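Local coordinates for protein hypothetical bacterial 6-phosphogluconolactonase (Bacteroides fragilis, PDB 3SCY) that probably hydrolyses 6-phosphogluconolactone to 6-phosphogluconate, as a putative lactonase built on a seven-bladed beta-propeller, at residues A[172-177]-A[228-233]; A[235-240]-A[246-251]. One frame throughout, in Å; residues are numbered along the deposited sequence. Where two conformers were deposited one is given.

The two contacts illustrate how a propeller is held together between its blades and within one. Interaction 1 is small and buried: turns following strands 168-173 and 224-229, which belong to adjacent four-stranded blades, meet through three side chains alone. Interaction 2 is larger and partly exposed, a hairpin of strands 234-241 and 244-252 at the outer edge of the second of these blades, tied by main-chain hydrogen bonds and interrupted by a bulge. They meet in one sheet, where strand 224-229, which ends in interaction 1, neighbours strand 234-241, and they touch where Asn229 ND2 packs 3.4 Å from Ile236 CD1. Apolar contact beside a carboxylate held by arginines thus gives way to bulged antiparallel pairing near the rim.

Interaction 1: residues A[172-177]-A[228-233]; sequences DDLGTD and INEIGG
Leu174 bridges two blades of the propeller by setting its two methyl groups against Glu230 and Ile231. The chain reaches it through Asp172 and Asp173, the last residues of strand 168-173, and Asp173 organises the turn that follows. Asp173 OD1 accepts weak bonds from Gly175 N (3.0 Å) and Thr176 N, the first of them giving the geometry of a loosely closed Asx turn; the same carboxylate is anchored by His156 N and His180 NE2, so the turn is fastened to its own blade. Leu174 follows with CG anti to the backbone N (chi1 176°), which sends the branch across to the neighbouring blade. There Leu174 CD1 nestles against the flank of the extended Glu230 chain, 3.8 Å from Glu230 CB and 3.7 Å from Glu230 OE1. The other methyl, Leu174 CD2, meets Ile231 CD1 at 4.1 Å, the two side chains lying roughly at right angles. Further along, Asp177 ties the turn to the loop leading into strand 213-218 by accepting bonds from Gly210 N and Gly212 N.

The carboxylate that Leu174 flanks is held by three arginines: Glu230 OE2 forms a salt bridge with Arg151, and Glu230 OE1 with Arg214 and Arg278. An unidentified molecule, probably from the crystallisation liquor, lies about 5 Å from the Glu230 side chain, which may mark a pocket. The chemistry implies a division of labour, in which hydrocarbon contact with Leu174 lines the stem and one oxygen of Glu230 while the arginines fix the orientation of its carboxylate.

Interaction 2: residues A[235-240]-A[246-251]; sequences VIAFRY and DEIQTV
The carbonyl oxygen of Ala237 is gripped by two successive amides: Ile248 N donates an almost straight bond of 2.9 Å to Ala237 O, with 178° at the hydrogen, and Gln249 N adds a weak one to the same oxygen. Because Ile248 and Gln249 both face Ala237, this is a classic beta bulge, and the antiparallel register slips by one residue there. Regular pairing resumes on either side of it. Toward one end Arg239 N donates to Asp246 O at 2.7 Å and Arg239 O accepts from Asp246 N; toward the other, Val235 and Val251 exchange a pair of bonds.

The side chain of the extra residue packs back across the hairpin. Ile248 CG1 sits between the backbone N and the carbonyl carbon (chi1 57°), a rotation that folds it back over its partner, 3.8 Å from Ala237 CB. The other branch, Ile248 CG2, approaches the edge of the Arg239 guanidinium and lies 4.0 Å from Arg239 NH1.

On the face carrying Ile236, Phe238, Glu247 and Thr250, a single methyl serves two neighbours. Ile236 CG2 lies over one face of the Phe238 ring, displaced toward the rim, and also touches Glu247 CG at 3.6 Å. Beside it, Ile236 CG1 runs alongside Thr250 OG1 at 3.7 Å. Strand 224-229 flanks the hairpin within the sheet, with Leu227 against Phe238, while Gln249 OE1 accepts a bond from Leu296 N of the next blade. The outcome is a hairpin whose main-chain bonds set the register while side chains pack on both faces, with the aliphatic part of Glu247, on the outermost strand, lying against Ile236 of the strand within.

Interaction 1: residues A[172-177]-A[228-233]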
# COMPACT_ATOMS: atom_id res chain seq x y z
N ASP A 172 8.40 -1.04 7.18
CA ASP A 172 8.49 0.36 7.62
C ASP A 172 7.91 0.55 8.99
O ASP A 172 6.76 0.15 9.23
CB ASP A 172 7.73 1.28 6.64
CG ASP A 172 8.29 1.36 5.24
OD1 ASP A 172 9.43 0.91 5.03
OD2 ASP A 172 7.59 1.92 4.35
N ASP A 173 8.68 1.19 9.86
CA ASP A 173 8.26 1.42 11.23
C ASP A 173 8.17 2.91 11.50
O ASP A 173 9.17 3.59 11.78
CB ASP A 173 9.23 0.73 12.18
CG ASP A 173 8.90 0.80 13.66
OD1 ASP A 173 8.00 1.59 14.05
OD2 ASP A 173 9.55 0.08 14.44
N LEU A 174 6.93 3.40 11.47
CA LEU A 174 6.63 4.81 11.68
C LEU A 174 7.06 5.26 13.07
O LEU A 174 7.51 6.40 13.24
CB LEU A 174 5.12 5.05 11.43
CG LEU A 174 4.55 6.48 11.70
CD1 LEU A 174 3.39 6.78 10.76
CD2 LEU A 174 4.12 6.67 13.19
N GLY A 175 6.93 4.37 14.05
CA GLY A 175 7.24 4.71 15.42
C GLY A 175 8.70 4.84 15.78
O GLY A 175 9.03 5.56 16.73
N THR A 176 9.59 4.12 15.07
CA THR A 176 11.01 4.15 15.45
C THR A 176 11.91 4.72 14.35
O THR A 176 13.13 4.65 14.51
CB THR A 176 11.49 2.76 15.87
OG1 THR A 176 11.54 1.92 14.72
CG2 THR A 176 10.61 2.14 16.95
N ASP A 177 11.34 5.26 13.24
CA ASP A 177 12.13 5.84 12.14
C ASP A 177 13.10 4.80 11.54
O ASP A 177 14.23 5.12 11.21
CB ASP A 177 12.90 7.10 12.62
CG ASP A 177 11.94 8.22 12.95
OD1 ASP A 177 11.03 8.48 12.14
OD2 ASP A 177 12.09 8.83 14.03
N ILE A 228 7.77 7.25 1.62
CA ILE A 228 6.99 8.42 2.02
C ILE A 228 6.93 8.40 3.54
O ILE A 228 6.55 7.38 4.13
CB ILE A 228 5.59 8.55 1.34
CG1 ILE A 228 4.96 9.91 1.71
CG2 ILE A 228 4.65 7.36 1.68
CD1 ILE A 228 3.77 10.32 0.92
N ASN A 229 7.29 9.54 4.16
CA ASN A 229 7.31 9.71 5.61
C ASN A 229 6.09 10.49 6.03
O ASN A 229 5.92 11.64 5.60
CB ASN A 229 8.59 10.40 6.02
CG ASN A 229 9.79 9.52 5.81
OD1 ASN A 229 9.89 8.44 6.38
ND2 ASN A 229 10.71 9.95 4.97
N GLU A 230 5.24 9.86 6.86
CA GLU A 230 3.98 10.49 7.27
C GLU A 230 4.20 11.77 8.07
O GLU A 230 3.56 12.78 7.77
CB GLU A 230 3.13 9.52 8.11
CG GLU A 230 1.84 10.13 8.62
CD GLU A 230 0.84 9.14 9.16
OE1 GLU A 230 0.72 8.03 8.59
OE2 GLU A 230 0.09 9.51 10.10
N ILE A 231 5.05 11.73 9.09
CA ILE A 231 5.20 12.86 9.99
C ILE A 231 6.09 13.95 9.40
O ILE A 231 5.74 15.13 9.46
CB ILE A 231 5.75 12.39 11.35
CG1 ILE A 231 4.89 11.24 11.94
CG2 ILE A 231 5.83 13.58 12.35
CD1 ILE A 231 5.57 10.51 13.17
N GLY A 232 7.22 13.55 8.85
CA GLY A 232 8.17 14.49 8.25
C GLY A 232 7.68 15.10 6.96
O GLY A 232 8.11 16.20 6.59
N GLY A 233 6.76 14.39 6.28
CA GLY A 233 6.19 14.84 5.01
C GLY A 233 7.20 14.82 3.89
O GLY A 233 7.09 15.57 2.91

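Interaction 2: residues A[235-240]-A[246-251]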
# COMPACT_ATOMS: atom_id res chain seq x y z
N VAL A 235 9.84 12.65 1.12
CA VAL A 235 10.12 11.47 0.31
C VAL A 235 11.62 11.26 0.42
O VAL A 235 12.38 12.21 0.20
CB VAL A 235 9.65 11.56 -1.17
CG1 VAL A 235 10.12 10.33 -1.98
CG2 VAL A 235 8.14 11.69 -1.25
N ILE A 236 12.03 10.03 0.76
CA ILE A 236 13.42 9.66 0.76
C ILE A 236 13.64 8.72 -0.42
O ILE A 236 12.91 7.72 -0.59
CB ILE A 236 13.89 9.04 2.09
CG1 ILE A 236 13.69 10.05 3.24
CG2 ILE A 236 15.37 8.64 1.98
CD1 ILE A 236 14.03 9.45 4.65
N ALA A 237 14.63 9.07 -1.26
CA ALA A 237 15.05 8.26 -2.39
C ALA A 237 16.26 7.46 -1.99
O ALA A 237 17.17 7.98 -1.34
CB ALA A 237 15.38 9.15 -3.59
N PHE A 238 16.26 6.19 -2.34
CA PHE A 238 17.35 5.29 -2.06
C PHE A 238 17.81 4.54 -3.25
O PHE A 238 17.00 4.18 -4.12
CB PHE A 238 16.90 4.18 -1.07
CG PHE A 238 16.35 4.59 0.27
CD1 PHE A 238 14.98 4.76 0.46
CD2 PHE A 238 17.18 4.65 1.39
CE1 PHE A 238 14.47 5.09 1.71
CE2 PHE A 238 16.66 4.94 2.65
CZ PHE A 238 15.31 5.17 2.80
N ARG A 239 19.10 4.24 -3.26
CA ARG A 239 19.67 3.31 -4.21
C ARG A 239 19.40 1.95 -3.58
O ARG A 239 19.57 1.81 -2.35
CB ARG A 239 21.16 3.61 -4.44
CG ARG A 239 21.81 2.75 -5.51
CD ARG A 239 23.14 3.31 -5.99
NE ARG A 239 23.11 3.64 -7.42
CZ ARG A 239 22.92 4.86 -7.90
NH1 ARG A 239 22.77 5.89 -7.08
NH2 ARG A 239 22.89 5.07 -9.21
N TYR A 240 18.91 0.97 -4.34
CA TYR A 240 18.67 -0.37 -3.78
C TYR A 240 19.47 -1.40 -4.57
O TYR A 240 19.38 -1.45 -5.79
CB TYR A 240 17.18 -0.80 -3.71
CG TYR A 240 17.07 -2.24 -3.26
CD1 TYR A 240 17.19 -2.58 -1.91
CD2 TYR A 240 16.97 -3.27 -4.18
CE1 TYR A 240 17.21 -3.91 -1.50
CE2 TYR A 240 16.97 -4.61 -3.78
CZ TYR A 240 17.08 -4.92 -2.44
OH TYR A 240 17.09 -6.24 -2.05
N ASP A 246 20.55 2.58 0.23
CA ASP A 246 21.48 3.69 0.42
C ASP A 246 20.76 5.01 0.07
O ASP A 246 20.35 5.20 -1.07
CB ASP A 246 22.73 3.48 -0.45
CG ASP A 246 23.84 4.51 -0.27
OD1 ASP A 246 23.91 5.12 0.82
OD2 ASP A 246 24.65 4.67 -1.21
N GLU A 247 20.59 5.90 1.07
CA GLU A 247 19.90 7.17 0.88
C GLU A 247 20.65 8.07 -0.11
O GLU A 247 21.86 8.28 0.04
CB GLU A 247 19.72 7.86 2.25
CG GLU A 247 18.93 9.15 2.23
CD GLU A 247 18.48 9.67 3.59
OE1 GLU A 247 18.28 8.85 4.51
OE2 GLU A 247 18.26 10.90 3.70
N ILE A 248 19.95 8.59 -1.14
CA ILE A 248 20.57 9.48 -2.13
C ILE A 248 19.97 10.89 -2.10
O ILE A 248 20.62 11.83 -2.55
CB ILE A 248 20.55 8.93 -3.58
CG1 ILE A 248 19.11 8.61 -4.05
CG2 ILE A 248 21.49 7.69 -3.69
CD1 ILE A 248 18.93 8.15 -5.51
N GLN A 249 18.74 11.03 -1.58
CA GLN A 249 18.04 12.30 -1.56
C GLN A 249 16.86 12.29 -0.62
O GLN A 249 16.19 11.26 -0.48
CB GLN A 249 17.53 12.61 -2.98
CG GLN A 249 17.20 14.08 -3.24
CD GLN A 249 16.48 14.27 -4.54
OE1 GLN A 249 15.97 13.33 -5.15
NE2 GLN A 249 16.38 15.51 -5.00
N THR A 250 16.57 13.46 -0.02
CA THR A 250 15.36 13.72 0.77
C THR A 250 14.70 14.95 0.14
O THR A 250 15.37 15.97 -0.02
CB THR A 250 15.64 13.93 2.27
OG1 THR A 250 16.17 12.74 2.84
CG2 THR A 250 14.38 14.33 3.05
N VAL A 251 13.40 14.87 -0.20
CA VAL A 251 12.62 15.98 -0.76
C VAL A 251 11.36 16.17 0.06
O VAL A 251 10.89 15.25 0.71
CB VAL A 251 12.29 15.85 -2.27
CG1 VAL A 251 13.56 15.82 -3.12
CG2 VAL A 251 11.42 14.63 -2.56